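Local coordinates for signal recognition particle 54 kDa protein (Aeropyrum pernix, PDB 7EPK) that is the SRP54 subunit of an archaeal signal recognition particle, combining a helical bundle and a P-loop GTPase domain with a helical signal-peptide-binding domain, at residues A[5-14]-A[289-299]; A[388-396]-A[407-417]. All blocks are in the same frame, centred on the assembly; numbering follows the deposited sequence.

Contact 1. Residues A[5-14]-A[289-299]; sequences VRRAVAKFLR and RILGMGDLESL
Asp295 reaches across to Leu13 and Arg14, and its short side chain shows how one residue can touch a leucine with its CB while its carboxylate pairs with an arginine. Asp295 CB lies 4.2 Å from Leu13 CD2, the two side chains sliding past each other in opposite directions. With chi1 at -47°, CG stands beside the backbone N and the carboxylate turns to Arg14. Asp295 OD2 takes a hydrogen bond of 2.8 Å from Arg14 NH2, part of a salt bridge, while Asp295 OD1 lies farther off, 4.0 Å from Arg14 NH2. The OD2 oxygen lies nearly in the guanidinium plane, yet the nitrogen approaches from above the carboxylate, the two planes being 71° apart. Leu13 CD1 meets Leu299 CD1 at 3.8 Å. At the other end, Val5 CG1 lies 3.7 Å from Ile290 CG2, and Val5 CG2 also packs on that methyl; the Val9 side chain crosses that of Leu291 at about a right angle. Gly292, with positive phi, separates helix 283-291 from helix 293-320, and Arg6 CD rests 3.8 Å from Gly292 CA. Helix 4-13 is thus held across this junction by branched aliphatic packing, with a steeply tilted ion pair supplying a directional bond at its C-terminal end.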
loop_
_atom_site.group_PDB
_atom_site.type_symbol
_atom_site.label_atom_id
_atom_site.label_comp_id
_atom_site.label_asym_id
_atom_site.label_seq_id
_atom_site.Cartn_x
_atom_site.Cartn_y
_atom_site.Cartn_z
ATOM N N VAL A 5 20.431 4.179 2.358
ATOM C CA VAL A 5 19.595 3.988 1.135
ATOM C C VAL A 5 18.992 5.335 0.684
ATOM O O VAL A 5 18.977 5.613 -0.538
ATOM C CB VAL A 5 18.513 2.919 1.382
ATOM C CG1 VAL A 5 17.866 3.079 2.752
ATOM C CG2 VAL A 5 17.456 2.912 0.286
ATOM N N ARG A 6 18.507 6.160 1.610
ATOM C CA ARG A 6 18.049 7.535 1.283
ATOM C C ARG A 6 19.188 8.212 0.496
ATOM O O ARG A 6 18.969 8.496 -0.696
ATOM C CB ARG A 6 17.599 8.251 2.565
ATOM C CG ARG A 6 17.040 9.654 2.368
ATOM C CD ARG A 6 15.801 9.981 3.194
ATOM N NE ARG A 6 15.939 9.875 4.652
ATOM C CZ ARG A 6 15.350 8.959 5.439
ATOM N NH1 ARG A 6 14.576 8.009 4.933
ATOM N NH2 ARG A 6 15.546 8.990 6.748
ATOM N N ARG A 7 20.377 8.370 1.103
ATOM C CA ARG A 7 21.575 9.057 0.528
ATOM C C ARG A 7 21.882 8.524 -0.875
ATOM O O ARG A 7 22.138 9.360 -1.774
ATOM C CB ARG A 7 22.832 8.864 1.389
ATOM C CG ARG A 7 23.100 9.973 2.399
ATOM C CD ARG A 7 24.423 9.817 3.142
ATOM N NE ARG A 7 24.603 8.506 3.778
ATOM C CZ ARG A 7 25.323 7.490 3.285
ATOM N NH1 ARG A 7 25.961 7.605 2.129
ATOM N NH2 ARG A 7 25.395 6.354 3.959
ATOM N N ALA A 8 21.865 7.196 -1.045
ATOM C CA ALA A 8 22.026 6.494 -2.343
ATOM C C ALA A 8 20.982 6.995 -3.342
ATOM O O ALA A 8 21.363 7.322 -4.490
ATOM C CB ALA A 8 21.910 5.004 -2.172
ATOM N N VAL A 9 19.711 7.050 -2.952
ATOM C CA VAL A 9 18.648 7.489 -3.904
ATOM C C VAL A 9 18.961 8.926 -4.346
ATOM O O VAL A 9 18.852 9.217 -5.561
ATOM C CB VAL A 9 17.230 7.339 -3.322
ATOM C CG1 VAL A 9 16.189 8.005 -4.223
ATOM C CG2 VAL A 9 16.877 5.873 -3.089
ATOM N N ALA A 10 19.361 9.769 -3.397
ATOM C CA ALA A 10 19.679 11.195 -3.625
ATOM C C ALA A 10 20.912 11.315 -4.536
ATOM O O ALA A 10 20.885 12.148 -5.456
ATOM C CB ALA A 10 19.871 11.897 -2.296
ATOM N N LYS A 11 21.972 10.541 -4.281
ATOM C CA LYS A 11 23.161 10.501 -5.174
ATOM C C LYS A 11 22.670 10.086 -6.562
ATOM O O LYS A 11 22.843 10.893 -7.499
ATOM C CB LYS A 11 24.254 9.568 -4.648
ATOM C CG LYS A 11 25.586 9.654 -5.383
ATOM C CD LYS A 11 26.676 8.748 -4.814
ATOM C CE LYS A 11 26.281 7.284 -4.755
ATOM N NZ LYS A 11 27.328 6.447 -4.122
ATOM N N PHE A 12 22.011 8.923 -6.670
ATOM C CA PHE A 12 21.507 8.377 -7.956
ATOM C C PHE A 12 20.663 9.431 -8.681
ATOM O O PHE A 12 20.890 9.671 -9.888
ATOM C CB PHE A 12 20.666 7.118 -7.775
ATOM C CG PHE A 12 20.157 6.537 -9.075
ATOM C CD1 PHE A 12 21.029 6.025 -10.016
ATOM C CD2 PHE A 12 18.799 6.470 -9.349
ATOM C CE1 PHE A 12 20.559 5.458 -11.190
ATOM C CE2 PHE A 12 18.330 5.901 -10.526
ATOM C CZ PHE A 12 19.214 5.394 -11.446
ATOM N N LEU A 13 19.728 10.060 -7.974
ATOM C CA LEU A 13 18.699 10.923 -8.615
ATOM C C LEU A 13 19.352 12.222 -9.124
ATOM O O LEU A 13 18.906 12.726 -10.185
ATOM C CB LEU A 13 17.567 11.165 -7.609
ATOM C CG LEU A 13 16.154 11.295 -8.178
ATOM C CD1 LEU A 13 15.826 10.202 -9.182
ATOM C CD2 LEU A 13 15.137 11.270 -7.044
ATOM N N ARG A 14 20.395 12.708 -8.437
ATOM C CA ARG A 14 21.072 13.998 -8.730
ATOM C C ARG A 14 22.516 13.701 -9.151
ATOM O O ARG A 14 22.722 13.460 -10.361
ATOM C CB ARG A 14 20.964 14.945 -7.529
ATOM C CG ARG A 14 19.603 15.618 -7.360
ATOM C CD ARG A 14 18.598 14.804 -6.549
ATOM N NE ARG A 14 17.498 15.576 -5.959
ATOM C CZ ARG A 14 16.574 15.098 -5.117
ATOM N NH1 ARG A 14 15.631 15.899 -4.655
ATOM N NH2 ARG A 14 16.587 13.833 -4.729
ATOM N N ARG A 289 9.542 5.499 2.677
ATOM C CA ARG A 289 10.185 6.274 3.763
ATOM C C ARG A 289 11.679 5.997 3.687
ATOM O O ARG A 289 12.460 6.926 3.837
ATOM C CB ARG A 289 9.634 5.862 5.136
ATOM C CG ARG A 289 8.351 6.564 5.558
ATOM C CD ARG A 289 8.209 6.552 7.071
ATOM N NE ARG A 289 7.372 7.651 7.534
ATOM C CZ ARG A 289 6.130 7.548 8.006
ATOM N NH1 ARG A 289 5.534 6.367 8.114
ATOM N NH2 ARG A 289 5.494 8.648 8.381
ATOM N N ILE A 290 12.007 4.715 3.543
ATOM C CA ILE A 290 13.357 4.155 3.242
ATOM C C ILE A 290 13.957 4.944 2.069
ATOM O O ILE A 290 15.048 5.529 2.229
ATOM C CB ILE A 290 13.196 2.643 2.932
ATOM C CG1 ILE A 290 12.852 1.818 4.175
ATOM C CG2 ILE A 290 14.392 2.061 2.211
ATOM C CD1 ILE A 290 13.665 2.158 5.405
ATOM N N LEU A 291 13.250 4.961 0.933
ATOM C CA LEU A 291 13.717 5.561 -0.346
ATOM C C LEU A 291 13.805 7.079 -0.193
ATOM O O LEU A 291 14.556 7.691 -0.955
ATOM C CB LEU A 291 12.748 5.187 -1.473
ATOM C CG LEU A 291 13.201 4.080 -2.418
ATOM C CD1 LEU A 291 13.959 2.982 -1.705
ATOM C CD2 LEU A 291 12.011 3.491 -3.155
ATOM N N GLY A 292 13.033 7.657 0.725
ATOM C CA GLY A 292 12.938 9.118 0.902
ATOM C C GLY A 292 11.587 9.624 0.435
ATOM O O GLY A 292 11.433 9.833 -0.785
ATOM N N MET A 293 10.659 9.782 1.390
ATOM C CA MET A 293 9.210 10.056 1.201
ATOM C C MET A 293 9.035 11.295 0.320
ATOM O O MET A 293 8.214 11.231 -0.602
ATOM C CB MET A 293 8.553 10.281 2.568
ATOM C CG MET A 293 7.062 9.973 2.639
ATOM S SD MET A 293 6.538 9.817 4.379
ATOM C CE MET A 293 6.975 11.440 5.016
ATOM N N GLY A 294 9.809 12.360 0.572
ATOM C CA GLY A 294 9.796 13.610 -0.225
ATOM C C GLY A 294 10.051 13.364 -1.716
ATOM O O GLY A 294 9.112 13.533 -2.533
ATOM N N ASP A 295 11.282 12.976 -2.063
ATOM C CA ASP A 295 11.695 12.588 -3.437
ATOM C C ASP A 295 10.655 11.644 -4.041
ATOM O O ASP A 295 10.083 11.984 -5.088
ATOM C CB ASP A 295 13.053 11.877 -3.460
ATOM C CG ASP A 295 14.141 12.562 -2.648
ATOM O OD1 ASP A 295 13.789 13.443 -1.828
ATOM O OD2 ASP A 295 15.334 12.205 -2.840
ATOM N N LEU A 296 10.424 10.495 -3.416
ATOM C CA LEU A 296 9.681 9.387 -4.066
ATOM C C LEU A 296 8.311 9.870 -4.542
ATOM O O LEU A 296 7.922 9.472 -5.654
ATOM C CB LEU A 296 9.512 8.194 -3.129
ATOM C CG LEU A 296 8.928 6.965 -3.820
ATOM C CD1 LEU A 296 9.908 6.370 -4.821
ATOM C CD2 LEU A 296 8.542 5.917 -2.810
ATOM N N GLU A 297 7.580 10.652 -3.742
ATOM C CA GLU A 297 6.205 11.069 -4.134
ATOM C C GLU A 297 6.323 12.177 -5.193
ATOM O O GLU A 297 5.493 12.177 -6.149
ATOM C CB GLU A 297 5.331 11.424 -2.928
ATOM C CG GLU A 297 5.668 12.750 -2.276
ATOM C CD GLU A 297 5.095 12.878 -0.875
ATOM O OE1 GLU A 297 4.269 12.014 -0.508
ATOM O OE2 GLU A 297 5.495 13.824 -0.152
ATOM N N SER A 298 7.344 13.039 -5.094
ATOM C CA SER A 298 7.681 14.028 -6.158
ATOM C C SER A 298 7.875 13.295 -7.499
ATOM O O SER A 298 7.287 13.726 -8.525
ATOM C CB SER A 298 8.893 14.869 -5.799
ATOM O OG SER A 298 9.418 15.529 -6.950
ATOM N N LEU A 299 8.641 12.204 -7.474
ATOM C CA LEU A 299 9.076 11.437 -8.672
ATOM C C LEU A 299 7.877 10.727 -9.306
ATOM O O LEU A 299 7.839 10.654 -10.542
ATOM C CB LEU A 299 10.147 10.444 -8.215
ATOM C CG LEU A 299 10.751 9.525 -9.266
ATOM C CD1 LEU A 299 12.164 9.163 -8.847
ATOM C CD2 LEU A 299 9.906 8.272 -9.480
#

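Contact 2. Residues A[388-396]-A[407-417]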
loop_
_atom_site.group_PDB
_atom_site.type_symbol
_atom_site.label_atom_id
_atom_site.label_comp_id
_atom_site.label_asym_id
_atom_site.label_seq_id
_atom_site.Cartn_x
_atom_site.Cartn_y
_atom_site.Cartn_z
ATOM N N PRO A 388 -20.306 10.380 -36.576
ATOM C CA PRO A 388 -21.128 11.307 -35.799
ATOM C C PRO A 388 -22.019 12.203 -36.682
ATOM O O PRO A 388 -22.915 12.827 -36.150
ATOM C CB PRO A 388 -20.074 12.100 -35.011
ATOM C CG PRO A 388 -18.848 12.075 -35.900
ATOM C CD PRO A 388 -18.872 10.698 -36.536
ATOM N N GLU A 389 -21.753 12.250 -37.994
ATOM C CA GLU A 389 -22.542 12.995 -39.027
ATOM C C GLU A 389 -23.935 12.372 -39.194
ATOM O O GLU A 389 -24.853 13.090 -39.629
ATOM C CB GLU A 389 -21.823 13.017 -40.382
ATOM C CG GLU A 389 -21.136 11.707 -40.772
ATOM C CD GLU A 389 -19.693 11.536 -40.298
ATOM O OE1 GLU A 389 -19.162 12.440 -39.589
ATOM O OE2 GLU A 389 -19.086 10.497 -40.638
ATOM N N ILE A 390 -24.069 11.087 -38.856
ATOM C CA ILE A 390 -25.344 10.312 -38.832
ATOM C C ILE A 390 -26.308 10.950 -37.833
ATOM O O ILE A 390 -27.510 10.772 -38.033
ATOM C CB ILE A 390 -25.045 8.823 -38.516
ATOM C CG1 ILE A 390 -24.890 8.000 -39.802
ATOM C CG2 ILE A 390 -26.052 8.184 -37.563
ATOM C CD1 ILE A 390 -25.981 8.229 -40.840
ATOM N N ILE A 391 -25.792 11.641 -36.810
ATOM C CA ILE A 391 -26.571 12.184 -35.653
ATOM C C ILE A 391 -27.512 13.276 -36.160
ATOM O O ILE A 391 -27.040 14.402 -36.381
ATOM C CB ILE A 391 -25.646 12.710 -34.534
ATOM C CG1 ILE A 391 -24.799 11.585 -33.929
ATOM C CG2 ILE A 391 -26.459 13.439 -33.476
ATOM C CD1 ILE A 391 -23.861 12.017 -32.811
ATOM N N ASP A 392 -28.789 12.918 -36.333
ATOM C CA ASP A 392 -29.929 13.796 -36.711
ATOM C C ASP A 392 -30.505 14.377 -35.416
ATOM O O ASP A 392 -29.763 14.397 -34.406
ATOM C CB ASP A 392 -30.978 13.012 -37.515
ATOM C CG ASP A 392 -31.687 11.927 -36.713
ATOM O OD1 ASP A 392 -31.832 12.101 -35.470
ATOM O OD2 ASP A 392 -32.074 10.905 -37.326
ATOM N N LYS A 393 -31.782 14.781 -35.445
ATOM C CA LYS A 393 -32.497 15.433 -34.315
ATOM C C LYS A 393 -32.946 14.373 -33.308
ATOM O O LYS A 393 -32.814 14.635 -32.088
ATOM C CB LYS A 393 -33.692 16.239 -34.835
ATOM C CG LYS A 393 -33.393 17.700 -35.151
ATOM C CD LYS A 393 -32.761 18.474 -33.990
ATOM C CE LYS A 393 -33.520 18.358 -32.682
ATOM N NZ LYS A 393 -33.178 19.451 -31.740
ATOM N N ARG A 394 -33.463 13.247 -33.818
ATOM C CA ARG A 394 -33.952 12.076 -33.037
ATOM C C ARG A 394 -32.807 11.509 -32.190
ATOM O O ARG A 394 -33.029 11.263 -30.983
ATOM C CB ARG A 394 -34.491 10.982 -33.965
ATOM C CG ARG A 394 -34.880 9.704 -33.237
ATOM C CD ARG A 394 -35.296 8.599 -34.180
ATOM N NE ARG A 394 -35.684 7.406 -33.437
ATOM C CZ ARG A 394 -36.838 7.245 -32.791
ATOM N NH1 ARG A 394 -37.751 8.204 -32.780
ATOM N NH2 ARG A 394 -37.077 6.116 -32.146
ATOM N N ARG A 395 -31.645 11.277 -32.815
ATOM C CA ARG A 395 -30.422 10.763 -32.141
ATOM C C ARG A 395 -29.969 11.803 -31.116
ATOM O O ARG A 395 -29.832 11.445 -29.934
ATOM C CB ARG A 395 -29.338 10.448 -33.173
ATOM C CG ARG A 395 -29.694 9.260 -34.054
ATOM C CD ARG A 395 -28.737 9.053 -35.212
ATOM N NE ARG A 395 -29.075 7.823 -35.919
ATOM C CZ ARG A 395 -28.613 6.608 -35.631
ATOM N NH1 ARG A 395 -27.733 6.427 -34.655
ATOM N NH2 ARG A 395 -29.030 5.569 -36.335
ATOM N N MET A 396 -29.816 13.052 -31.559
ATOM C CA MET A 396 -29.359 14.196 -30.727
ATOM C C MET A 396 -30.160 14.189 -29.426
ATOM O O MET A 396 -29.558 14.309 -28.328
ATOM C CB MET A 396 -29.578 15.514 -31.476
ATOM C CG MET A 396 -28.549 16.572 -31.165
ATOM S SD MET A 396 -28.379 17.800 -32.498
ATOM C CE MET A 396 -27.450 16.866 -33.708
ATOM N N VAL A 407 -30.174 19.078 -25.726
ATOM C CA VAL A 407 -30.155 18.734 -27.172
ATOM C C VAL A 407 -29.220 19.720 -27.876
ATOM O O VAL A 407 -28.723 19.371 -28.952
ATOM C CB VAL A 407 -31.588 18.748 -27.745
ATOM C CG1 VAL A 407 -32.172 20.159 -27.853
ATOM C CG2 VAL A 407 -31.663 18.016 -29.073
ATOM N N ASP A 408 -29.011 20.906 -27.290
ATOM C CA ASP A 408 -28.070 21.950 -27.791
ATOM C C ASP A 408 -26.638 21.626 -27.342
ATOM O O ASP A 408 -25.710 22.036 -28.043
ATOM C CB ASP A 408 -28.447 23.362 -27.312
ATOM C CG ASP A 408 -29.458 24.129 -28.156
ATOM O OD1 ASP A 408 -29.905 23.598 -29.203
ATOM O OD2 ASP A 408 -29.781 25.270 -27.760
ATOM N N ASP A 409 -26.456 20.964 -26.194
ATOM C CA ASP A 409 -25.113 20.572 -25.678
ATOM C C ASP A 409 -24.455 19.614 -26.674
ATOM O O ASP A 409 -23.290 19.859 -27.076
ATOM C CB ASP A 409 -25.179 19.946 -24.284
ATOM C CG ASP A 409 -24.639 20.876 -23.219
ATOM O OD1 ASP A 409 -23.488 21.349 -23.384
ATOM O OD2 ASP A 409 -25.376 21.140 -22.254
ATOM N N VAL A 410 -25.192 18.572 -27.060
ATOM C CA VAL A 410 -24.756 17.582 -28.085
ATOM C C VAL A 410 -24.534 18.307 -29.428
ATOM O O VAL A 410 -23.751 17.786 -30.238
ATOM C CB VAL A 410 -25.706 16.363 -28.160
ATOM C CG1 VAL A 410 -27.169 16.703 -27.929
ATOM C CG2 VAL A 410 -25.538 15.589 -29.456
ATOM N N ARG A 411 -25.112 19.497 -29.642
ATOM C CA ARG A 411 -24.780 20.375 -30.808
ATOM C C ARG A 411 -23.421 21.060 -30.609
ATOM O O ARG A 411 -22.705 21.194 -31.606
ATOM C CB ARG A 411 -25.813 21.484 -31.061
ATOM C CG ARG A 411 -27.122 21.032 -31.686
ATOM C CD ARG A 411 -28.064 22.207 -31.881
ATOM N NE ARG A 411 -29.227 21.738 -32.618
ATOM C CZ ARG A 411 -29.295 21.626 -33.940
ATOM N NH1 ARG A 411 -28.273 22.010 -34.694
ATOM N NH2 ARG A 411 -30.391 21.138 -34.503
ATOM N N GLU A 412 -23.096 21.528 -29.399
ATOM C CA GLU A 412 -21.828 22.265 -29.115
ATOM C C GLU A 412 -20.636 21.353 -29.451
ATOM O O GLU A 412 -19.757 21.799 -30.191
ATOM C CB GLU A 412 -21.736 22.730 -27.654
ATOM C CG GLU A 412 -22.747 23.792 -27.236
ATOM C CD GLU A 412 -22.889 24.004 -25.728
ATOM O OE1 GLU A 412 -22.190 23.316 -24.954
ATOM O OE2 GLU A 412 -23.711 24.854 -25.318
ATOM N N LEU A 413 -20.614 20.132 -28.901
ATOM C CA LEU A 413 -19.565 19.110 -29.160
ATOM C C LEU A 413 -19.484 18.912 -30.670
ATOM O O LEU A 413 -18.381 19.031 -31.246
ATOM C CB LEU A 413 -19.916 17.792 -28.440
ATOM C CG LEU A 413 -19.101 16.537 -28.806
ATOM C CD1 LEU A 413 -17.602 16.804 -28.821
ATOM C CD2 LEU A 413 -19.392 15.398 -27.841
ATOM N N LEU A 414 -20.636 18.621 -31.275
ATOM C CA LEU A 414 -20.734 18.302 -32.713
ATOM C C LEU A 414 -20.037 19.407 -33.514
ATOM O O LEU A 414 -19.123 19.071 -34.313
ATOM C CB LEU A 414 -22.204 18.093 -33.071
ATOM C CG LEU A 414 -22.609 16.622 -33.189
ATOM C CD1 LEU A 414 -22.171 15.803 -31.985
ATOM C CD2 LEU A 414 -24.104 16.483 -33.403
ATOM N N VAL A 415 -20.362 20.675 -33.242
ATOM C CA VAL A 415 -19.729 21.844 -33.927
ATOM C C VAL A 415 -18.222 21.781 -33.666
ATOM O O VAL A 415 -17.458 21.941 -34.645
ATOM C CB VAL A 415 -20.333 23.194 -33.483
ATOM C CG1 VAL A 415 -19.596 24.390 -34.077
ATOM C CG2 VAL A 415 -21.809 23.278 -33.828
ATOM N N TYR A 416 -17.834 21.536 -32.407
ATOM C CA TYR A 416 -16.424 21.474 -31.930
ATOM C C TYR A 416 -15.674 20.487 -32.812
ATOM O O TYR A 416 -14.668 20.861 -33.467
ATOM C CB TYR A 416 -16.342 21.061 -30.458
ATOM C CG TYR A 416 -14.943 20.987 -29.897
ATOM C CD1 TYR A 416 -14.306 22.123 -29.421
ATOM C CD2 TYR A 416 -14.257 19.783 -29.836
ATOM C CE1 TYR A 416 -13.022 22.067 -28.907
ATOM C CE2 TYR A 416 -12.973 19.712 -29.327
ATOM C CZ TYR A 416 -12.359 20.859 -28.853
ATOM O OH TYR A 416 -11.099 20.812 -28.345
ATOM N N TYR A 417 -16.208 19.270 -32.870
ATOM C CA TYR A 417 -15.734 18.202 -33.778
ATOM C C TYR A 417 -15.579 18.819 -35.176
ATOM O O TYR A 417 -14.435 18.912 -35.637
ATOM C CB TYR A 417 -16.657 16.986 -33.648
ATOM C CG TYR A 417 -16.600 16.019 -34.799
ATOM C CD1 TYR A 417 -15.613 15.056 -34.898
ATOM C CD2 TYR A 417 -17.539 16.086 -35.812
ATOM C CE1 TYR A 417 -15.568 14.184 -35.976
ATOM C CE2 TYR A 417 -17.511 15.222 -36.892
ATOM C CZ TYR A 417 -16.527 14.263 -36.973
ATOM O OH TYR A 417 -16.567 13.408 -38.031
#
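Met396 forms the apolar centre, threading between Val407, Val410 and Leu414. Met396 CG lies 3.5 Å from Val410 CG1, and a bend at chi3 (-76°) follows before Met396 CE, which touches Leu414 CD2 at 3.4 Å. Leu414 CD2 also lies 3.8 Å from Ile391 CG2, and the Leu414 side chain touches Met326 of helix 326-337 and Met380. Farther along, Pro388 CG lies over a face of the Tyr417 ring, 3.4 Å from Tyr417 CZ. Moving outward, Met396 SD sits 3.6 Å from Arg411 CG and over one face of the guanidinium, displaced toward its rim. Lys393 crosses the same arginine at about a right angle, Lys393 NZ 4.3 Å from Arg411 NH2; Asp408, in a long salt bridge with Arg411, probably eases this meeting of like charges. Tyr417 OH donates to the syn lone pair of Glu389 OE1 at 3.2 Å and is also hydrogen-bonded to Lys421, which makes this rim a small polar cluster. Asp392 N-caps helix 393-402, accepting from Arg395 N. A capped helix, a short connection and a second helix packed back on it suit the all-helical signal-peptide-binding domain, a family grouped with helix-turn-helix folds.

Overall arrangement
Contacts 1 and 2 come in series along the chain, the first closing before the second opens. Contact 1 lies nearer the middle of the chain, 18 Å from its centre, and contact 2 far out, at 44 Å; the centres of the two are 50 Å apart and their nearest atoms about 28 Å. They share no helix. Contact 1 fastens the N-terminal helix 4-13 to the junction of helices 283-291 and 293-320, so that the rest of the bundle and the mixed sheet of the GTPase domain fall between its two segments in sequence. Helix 293-320 is followed by helix 326-337, which packs against contact 2, where helices 393-402 and 409-423 lie together. One contact therefore ties distant sequence together, whereas the other is a local pairing within the signal-peptide-binding domain.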